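Local coordinates for polyketide synthase PksR (Bacillus subtilis, PDB 4U3V), which takes part in intermediate steps of bacillaene antibiotic synthesis, this piece being the double-hotdog enoyl-isomerase domain of the trans-acyltransferase polyketide synthase, at residues A[34-37]-A[38-41]; A[114-117]-A[118-121]; A[165-168]-A[169-173]; A[216-219]-A[220-223]. All coordinates share one frame; numbering follows the deposited sequence.

Contact 1. Residues A[34-37]-A[38-41]; sequences QFTY and DEPY
Glu39 folds back over Thr36, and polar bonds carry most of this turn. Its OE1 accepts the backbone hydrogen of Thr36 N at 2.8 Å, nearly straight at 167°, on the lone pair directed away from OE2. Water 1 donates to the same OE1 (2.7 Å) and also to Gln34 O, so two donors grip one oxygen, while OE2 is bonded to His199. The carboxylate arrives there because CG of Glu39 stands between its own backbone N and carbonyl carbon (chi1 69°) and the chain beyond is extended. CG2 of Thr36 lies 3.5 Å from Glu39 OE1. In the backbone, a weak bond of 3.3 Å from Glu39 N to Thr36 O closes a type I beta turn. Water 2 links Thr36 OG1 to Asp38 N. The aromatic contact is separate: Phe35 CE1 meets Tyr41 CE2 at 3.6 Å, the ring planes 29° apart but slid until they scarcely overlap. His199 stacks on Phe35, and Tyr41 OH is bonded to Thr57. The whole is a tight strand-to-helix connection of the N-terminal hotdog region, leading from strand 31-36 into helix 40-43 with Glu39 at the N-cap position.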
# COMPACT_ATOMS: atom_id res chain seq x y z
N GLN A 34 13.42 -9.37 -4.99
CA GLN A 34 13.54 -10.69 -4.34
C GLN A 34 13.40 -10.46 -2.85
O GLN A 34 13.92 -9.49 -2.31
CB GLN A 34 14.92 -11.32 -4.55
CG GLN A 34 15.29 -11.67 -5.97
CD GLN A 34 16.44 -12.65 -5.99
OE1 GLN A 34 17.21 -12.75 -5.04
NE2 GLN A 34 16.55 -13.38 -7.08
N PHE A 35 12.74 -11.40 -2.18
CA PHE A 35 12.48 -11.27 -0.74
C PHE A 35 12.89 -12.57 -0.06
O PHE A 35 12.50 -13.65 -0.49
CB PHE A 35 11.00 -11.00 -0.46
CG PHE A 35 10.56 -9.67 -0.96
CD1 PHE A 35 10.77 -8.55 -0.18
CD2 PHE A 35 10.08 -9.52 -2.26
CE1 PHE A 35 10.42 -7.27 -0.66
CE2 PHE A 35 9.74 -8.25 -2.73
CZ PHE A 35 9.92 -7.13 -1.94
N THR A 36 13.67 -12.45 1.00
CA THR A 36 14.21 -13.66 1.66
C THR A 36 13.59 -13.84 3.07
O THR A 36 13.15 -12.88 3.71
CB THR A 36 15.74 -13.59 1.73
OG1 THR A 36 16.27 -14.86 2.13
CG2 THR A 36 16.19 -12.53 2.70
N TYR A 37 13.53 -15.08 3.55
CA TYR A 37 12.82 -15.38 4.79
C TYR A 37 13.29 -14.48 5.91
O TYR A 37 12.48 -14.00 6.72
CB TYR A 37 13.08 -16.85 5.19
CG TYR A 37 12.33 -17.29 6.43
CD1 TYR A 37 10.97 -17.59 6.37
CD2 TYR A 37 13.01 -17.54 7.63
CE1 TYR A 37 10.28 -18.04 7.49
CE2 TYR A 37 12.32 -17.95 8.76
CZ TYR A 37 10.97 -18.21 8.68
OH TYR A 37 10.27 -18.71 9.77
N ASP A 38 14.59 -14.30 6.02
CA ASP A 38 15.15 -13.72 7.23
C ASP A 38 15.24 -12.19 7.26
O ASP A 38 15.65 -11.64 8.27
CB ASP A 38 16.54 -14.29 7.52
CG ASP A 38 16.50 -15.71 8.04
OD1 ASP A 38 15.46 -16.13 8.57
OD2 ASP A 38 17.53 -16.42 7.91
N GLU A 39 14.95 -11.50 6.16
CA GLU A 39 15.12 -10.04 6.18
C GLU A 39 13.95 -9.31 6.92
O GLU A 39 12.85 -9.86 7.03
CB GLU A 39 15.27 -9.51 4.75
CG GLU A 39 14.00 -9.62 3.93
CD GLU A 39 14.19 -9.00 2.57
OE1 GLU A 39 14.36 -9.77 1.59
OE2 GLU A 39 14.25 -7.75 2.48
N PRO A 40 14.21 -8.10 7.46
CA PRO A 40 13.19 -7.47 8.33
C PRO A 40 11.85 -7.19 7.64
O PRO A 40 10.80 -7.35 8.25
CB PRO A 40 13.86 -6.15 8.75
CG PRO A 40 15.33 -6.42 8.66
CD PRO A 40 15.54 -7.47 7.59
N TYR A 41 11.87 -6.90 6.34
CA TYR A 41 10.61 -6.72 5.59
C TYR A 41 9.70 -7.97 5.65
O TYR A 41 8.47 -7.86 5.63
CB TYR A 41 10.94 -6.38 4.14
CG TYR A 41 9.75 -5.90 3.32
CD1 TYR A 41 9.43 -4.55 3.28
CD2 TYR A 41 8.98 -6.79 2.57
CE1 TYR A 41 8.39 -4.09 2.48
CE2 TYR A 41 7.96 -6.34 1.75
CZ TYR A 41 7.65 -4.99 1.74
OH TYR A 41 6.66 -4.52 0.88
O HOH W 1 15.98 -9.08 -0.46
O HOH W 2 16.88 -15.79 4.45

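Contact 2. Residues A[114-117]-A[118-121]; sequences YREP and SSGL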
# COMPACT_ATOMS: atom_id res chain seq x y z
N TYR A 114 5.23 -14.25 -9.12
CA TYR A 114 6.27 -14.72 -8.25
C TYR A 114 6.64 -16.14 -8.59
O TYR A 114 5.85 -16.87 -9.18
CB TYR A 114 5.85 -14.63 -6.78
CG TYR A 114 4.85 -15.69 -6.35
CD1 TYR A 114 5.24 -16.77 -5.58
CD2 TYR A 114 3.52 -15.59 -6.72
CE1 TYR A 114 4.32 -17.72 -5.17
CE2 TYR A 114 2.59 -16.53 -6.33
CZ TYR A 114 3.00 -17.58 -5.56
OH TYR A 114 2.08 -18.50 -5.16
N ARG A 115 7.86 -16.50 -8.24
CA ARG A 115 8.36 -17.81 -8.63
C ARG A 115 8.24 -18.72 -7.44
O ARG A 115 8.94 -18.55 -6.44
CB ARG A 115 9.79 -17.72 -9.16
CG ARG A 115 10.31 -19.01 -9.77
CD ARG A 115 11.65 -18.73 -10.45
NE ARG A 115 11.53 -18.85 -11.90
CZ ARG A 115 12.36 -18.28 -12.79
NH1 ARG A 115 13.32 -17.44 -12.40
NH2 ARG A 115 12.14 -18.47 -14.08
N GLU A 116 7.27 -19.63 -7.55
CA GLU A 116 6.92 -20.58 -6.49
C GLU A 116 8.07 -21.53 -6.29
O GLU A 116 8.41 -22.27 -7.21
CB GLU A 116 5.70 -21.35 -6.97
CG GLU A 116 4.92 -22.13 -5.92
CD GLU A 116 3.70 -22.78 -6.54
OE1 GLU A 116 3.84 -23.39 -7.63
OE2 GLU A 116 2.60 -22.64 -5.98
N PRO A 117 8.76 -21.46 -5.14
CA PRO A 117 9.98 -22.26 -5.01
C PRO A 117 9.74 -23.78 -5.10
O PRO A 117 10.61 -24.49 -5.61
CB PRO A 117 10.53 -21.87 -3.63
CG PRO A 117 9.88 -20.57 -3.30
CD PRO A 117 8.52 -20.60 -3.96
N SER A 118 8.54 -24.23 -4.72
CA SER A 118 8.07 -25.62 -4.95
C SER A 118 8.36 -26.12 -6.36
O SER A 118 8.92 -27.20 -6.55
CB SER A 118 6.55 -25.75 -4.70
OG SER A 118 6.07 -24.80 -3.77
N SER A 119 7.87 -25.38 -7.34
CA SER A 119 7.75 -25.90 -8.69
C SER A 119 8.73 -25.19 -9.60
O SER A 119 9.08 -25.70 -10.67
CB SER A 119 6.33 -25.69 -9.20
OG SER A 119 5.90 -24.36 -8.95
N GLY A 120 9.17 -24.00 -9.19
CA GLY A 120 9.94 -23.12 -10.05
C GLY A 120 9.09 -22.47 -11.13
O GLY A 120 9.61 -21.90 -12.08
N LEU A 121 7.77 -22.50 -10.94
CA LEU A 121 6.88 -21.88 -11.91
C LEU A 121 6.52 -20.46 -11.43
O LEU A 121 6.26 -20.26 -10.24
CB LEU A 121 5.59 -22.69 -12.04
CG LEU A 121 5.69 -24.05 -12.76
CD1 LEU A 121 4.38 -24.82 -12.63
CD2 LEU A 121 6.07 -23.84 -14.22
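Glu116 and Ser119 meet because their first torsions send both polar ends to the same side of the turn: CG of Glu116 is anti to its backbone N (chi1 -165°) with the chain extended beyond it, and OG of Ser119 sits between its N and carbonyl carbon (chi1 48°). Ser119 OG donates to Glu116 OE1 at 2.6 Å, and OE1 receives it on the lone pair that points away from OE2. The same hydroxyl oxygen weakly accepts from Leu121 N at 3.3 Å, which ties the acid to the far limb of the loop. Ser118 OG packs against the aliphatic part of the acid, 3.6 Å from Glu116 CG. Glu116 O is gripped twice: Gly120 N approaches at 2.7 Å almost end-on to the carbonyl, whereas Ser119 N, at 3.2 Å, comes from above the carbonyl plane. Gly120 turns the chain back with a positive phi of 73°, and Glu116 N then donates to Leu121 O at 2.9 Å. Arg115 lies alongside the returning limb, with Gly120 O near the plane of its guanidinium and 3.6 Å from NE; its NH1 forms a salt bridge with Glu96 on the neighbouring strand 94-102. This is the exposed end of a beta hairpin, a short loop joining the antiparallel strands 108-116 and 121-132 of the N-terminal hotdog region.

Contact 3. Residues A[165-168]-A[169-173]; sequences PEWG and ELFKT
Trp167 turns the edge of its six-membered ring to one face of Phe171 in an offset edge-to-face pair, with ring centroids 5.5 Å apart and planes at 65°. CE3 is the leading atom, 3.7 Å from Phe171 CB and 3.8 Å from Phe171 CG, while CZ3 lies over the phenyl face. Both side chains set CG beside their own backbone N (chi1 -64° for Trp167, -66° for Phe171), which carries the two rings to the same side of the turn, where they meet. Pro165 CB covers one indole face near its rim. On the other aromatic, Phe171 also meets the ring of Tyr41, and helix 205-219 supplies Leu206 and Asn209 against it. Gly168, which gives up the most surface to this contact, contributes its carbonyl: Phe171 N donates to Gly168 O at 3.2 Å, closing the turn. Lys172 runs extended past this group, its CG 3.7 Å from Gly168 O, and reaches a salt bridge of 2.9 Å from NZ to Glu169 OE2. Strand 166-167 passes through Gly168 into the 3-10 turn 169-171. Since that strand pairs with strand 45-47, this strand-to-3-10 connection lies where the two hotdog regions of the double hotdog meet.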
# COMPACT_ATOMS: atom_id res chain seq x y z
N PRO A 165 -2.61 -9.77 12.15
CA PRO A 165 -1.21 -9.66 11.71
C PRO A 165 -0.27 -9.28 12.86
O PRO A 165 -0.59 -8.38 13.64
CB PRO A 165 -1.25 -8.54 10.68
CG PRO A 165 -2.66 -8.53 10.16
CD PRO A 165 -3.55 -9.12 11.21
N GLU A 166 0.85 -9.98 12.96
CA GLU A 166 1.94 -9.55 13.82
C GLU A 166 2.95 -8.70 13.06
O GLU A 166 3.52 -9.16 12.06
CB GLU A 166 2.66 -10.74 14.44
CG GLU A 166 1.90 -11.43 15.55
CD GLU A 166 2.13 -12.92 15.54
OE1 GLU A 166 3.26 -13.35 15.87
OE2 GLU A 166 1.21 -13.66 15.14
N TRP A 167 3.25 -7.52 13.60
CA TRP A 167 4.05 -6.51 12.90
C TRP A 167 5.42 -6.35 13.46
O TRP A 167 5.58 -6.14 14.66
CB TRP A 167 3.33 -5.17 12.92
CG TRP A 167 2.03 -5.20 12.18
CD1 TRP A 167 0.74 -5.26 12.70
CD2 TRP A 167 1.86 -5.19 10.73
NE1 TRP A 167 -0.20 -5.31 11.70
CE2 TRP A 167 0.42 -5.20 10.49
CE3 TRP A 167 2.73 -5.09 9.66
CZ2 TRP A 167 -0.10 -5.15 9.21
CZ3 TRP A 167 2.19 -5.03 8.38
CH2 TRP A 167 0.83 -5.06 8.16
N GLY A 168 6.42 -6.33 12.59
CA GLY A 168 7.76 -5.90 12.98
C GLY A 168 7.96 -4.40 13.00
O GLY A 168 7.15 -3.64 12.46
N GLU A 169 9.05 -3.93 13.61
CA GLU A 169 9.21 -2.49 13.84
C GLU A 169 9.36 -1.60 12.60
O GLU A 169 9.00 -0.42 12.63
CB GLU A 169 10.39 -2.20 14.78
CG GLU A 169 10.30 -2.91 16.12
CD GLU A 169 9.17 -2.39 16.99
OE1 GLU A 169 9.14 -1.16 17.25
OE2 GLU A 169 8.28 -3.20 17.38
N LEU A 170 9.95 -2.15 11.54
CA LEU A 170 9.98 -1.51 10.22
C LEU A 170 8.63 -0.86 9.82
O LEU A 170 8.62 0.19 9.17
CB LEU A 170 10.31 -2.59 9.18
CG LEU A 170 10.52 -2.09 7.75
CD1 LEU A 170 11.59 -1.00 7.75
CD2 LEU A 170 10.84 -3.19 6.74
N PHE A 171 7.55 -1.62 10.01
CA PHE A 171 6.19 -1.21 9.55
C PHE A 171 5.50 -0.22 10.51
O PHE A 171 4.44 0.34 10.18
CB PHE A 171 5.30 -2.44 9.32
CG PHE A 171 5.77 -3.33 8.19
CD1 PHE A 171 5.66 -2.90 6.87
CD2 PHE A 171 6.36 -4.56 8.44
CE1 PHE A 171 6.14 -3.67 5.81
CE2 PHE A 171 6.81 -5.35 7.39
CZ PHE A 171 6.72 -4.90 6.07
N LYS A 172 6.07 -0.03 11.70
CA LYS A 172 5.43 0.84 12.70
C LYS A 172 5.74 2.32 12.45
O LYS A 172 6.55 2.93 13.14
CB LYS A 172 5.86 0.43 14.11
CG LYS A 172 5.48 -1.00 14.43
CD LYS A 172 5.60 -1.36 15.90
CE LYS A 172 5.03 -2.73 16.15
NZ LYS A 172 5.34 -3.28 17.49
N THR A 173 5.06 2.89 11.46
CA THR A 173 5.38 4.21 10.95
C THR A 173 4.47 5.30 11.51
O THR A 173 4.67 6.48 11.25
CB THR A 173 5.21 4.23 9.43
OG1 THR A 173 3.88 3.82 9.12
CG2 THR A 173 6.16 3.25 8.77

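Contact 4. Residues A[216-219]-A[220-223]; sequences LSFL and EQFD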
# COMPACT_ATOMS: atom_id res chain seq x y z
N LEU A 216 -7.01 -0.07 9.90
CA LEU A 216 -7.30 -0.94 11.03
C LEU A 216 -7.59 -0.16 12.30
O LEU A 216 -8.48 -0.55 13.07
CB LEU A 216 -6.16 -1.93 11.30
CG LEU A 216 -5.87 -2.90 10.16
CD1 LEU A 216 -4.63 -3.73 10.46
CD2 LEU A 216 -7.07 -3.80 9.93
N SER A 217 -6.86 0.94 12.52
CA SER A 217 -7.11 1.82 13.65
C SER A 217 -8.49 2.50 13.59
O SER A 217 -9.20 2.58 14.58
CB SER A 217 -6.02 2.92 13.72
OG SER A 217 -4.72 2.34 13.89
N PHE A 218 -8.89 2.86 12.38
CA PHE A 218 -10.25 3.37 12.15
C PHE A 218 -11.28 2.32 12.55
O PHE A 218 -12.25 2.62 13.25
CB PHE A 218 -10.43 3.77 10.67
CG PHE A 218 -11.86 4.04 10.27
CD1 PHE A 218 -12.50 5.21 10.67
CD2 PHE A 218 -12.59 3.13 9.52
CE1 PHE A 218 -13.84 5.43 10.38
CE2 PHE A 218 -13.93 3.34 9.22
CZ PHE A 218 -14.58 4.49 9.66
N LEU A 219 -11.09 1.08 12.08
CA LEU A 219 -12.11 0.03 12.26
C LEU A 219 -12.19 -0.44 13.72
O LEU A 219 -13.16 -1.06 14.10
CB LEU A 219 -11.79 -1.18 11.35
CG LEU A 219 -12.01 -0.80 9.86
CD1 LEU A 219 -11.38 -1.78 8.91
CD2 LEU A 219 -13.48 -0.58 9.51
N GLU A 220 -11.17 -0.12 14.49
CA GLU A 220 -11.02 -0.59 15.87
C GLU A 220 -12.18 -0.08 16.70
O GLU A 220 -12.52 -0.66 17.73
CB GLU A 220 -9.70 -0.05 16.43
CG GLU A 220 -9.31 -0.52 17.83
CD GLU A 220 -9.81 0.39 18.94
OE1 GLU A 220 -10.10 1.59 18.68
OE2 GLU A 220 -9.93 -0.09 20.10
N GLN A 221 -12.77 1.04 16.25
CA GLN A 221 -13.85 1.68 16.99
C GLN A 221 -15.11 0.86 16.93
O GLN A 221 -16.01 1.04 17.77
CB GLN A 221 -14.12 3.09 16.48
CG GLN A 221 -14.89 3.15 15.17
CD GLN A 221 -14.98 4.57 14.64
OE1 GLN A 221 -15.72 5.39 15.17
NE2 GLN A 221 -14.10 4.90 13.72
N PHE A 222 -15.18 -0.09 15.99
CA PHE A 222 -16.43 -0.81 15.76
C PHE A 222 -16.36 -2.17 16.42
O PHE A 222 -15.28 -2.61 16.86
CB PHE A 222 -16.74 -0.94 14.25
CG PHE A 222 -16.90 0.39 13.55
CD1 PHE A 222 -17.98 1.22 13.83
CD2 PHE A 222 -15.94 0.82 12.62
CE1 PHE A 222 -18.09 2.48 13.23
CE2 PHE A 222 -16.06 2.05 12.01
CZ PHE A 222 -17.15 2.88 12.30
N ASP A 223 -17.54 -2.79 16.58
CA ASP A 223 -17.64 -4.16 17.07
C ASP A 223 -17.61 -5.11 15.89
O ASP A 223 -18.66 -5.56 15.41
CB ASP A 223 -18.95 -4.37 17.85
CG ASP A 223 -19.05 -3.47 19.06
OD1 ASP A 223 -18.00 -2.99 19.55
OD2 ASP A 223 -20.19 -3.24 19.53
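Glu220 follows the helix with its CB 3.3 Å from Ser217 O, and its backbone N gives that same carbonyl a weak hydrogen bond of 3.3 Å. Its carboxylate leads away from this point: the chain bends at chi2 and OE1 forms a salt bridge with Arg179 of strand 174-180, whose NH1 also donates to Ser217 O. Gln221 comes next and binds Phe218 O twice. The side-chain bond is the shorter, 3.0 Å from NE2 to Phe218 O, with the carbonyl oxygen close to the amide plane; the backbone bond from Gln221 N to the same oxygen is weak. With CG placed between the backbone N and carbonyl carbon (chi1 77°) and the chain extended, the amide doubles back along the helix, where NE2 approaches Phe218 CE1 to 3.4 Å, ring and amide planes 74° apart. NE2 has a second acceptor in Asp180 O. These bonds lie at the C-terminal part of helix 205-219, the long helix of the C-terminal hotdog, the element that the curved antiparallel sheet wraps in this fold. Phe222 follows, its N donating to Leu219 O at 2.9 Å to close a type I beta turn. Its ring edge is directed to the face of Phe218 in an offset edge-to-face pair, centroids 5.5 Å apart, with CE2 3.7 Å from Phe218 CZ. Gln221 CG lies over the centre of one face of the Phe222 ring, and Leu219 CD2 touches Phe222 CD2 more loosely, at 4.2 Å.

Overall arrangement
Along the chain the four contacts follow one another, contacts 1 and 2 in the N-terminal hotdog region and contacts 3 and 4 in the C-terminal one. Contacts 1 and 2 are 16 Å apart between centres and are joined through strand 94-102, which lies between strands 31-36 and 108-116. Contact 1 touches contact 3 across the boundary of the two regions: Tyr41 O lies 3.5 Å from Phe171 CZ, and Leu170 packs beside it. Helix 205-219 connects contacts 3 and 4, whose centres are 18 Å apart: it packs on Phe171 and Trp167, and its C-terminal part carries contact 4. Contacts 2 and 4, about 37 Å apart between centres, are the most widely separated pair, so the four sample both hotdogs and their seam.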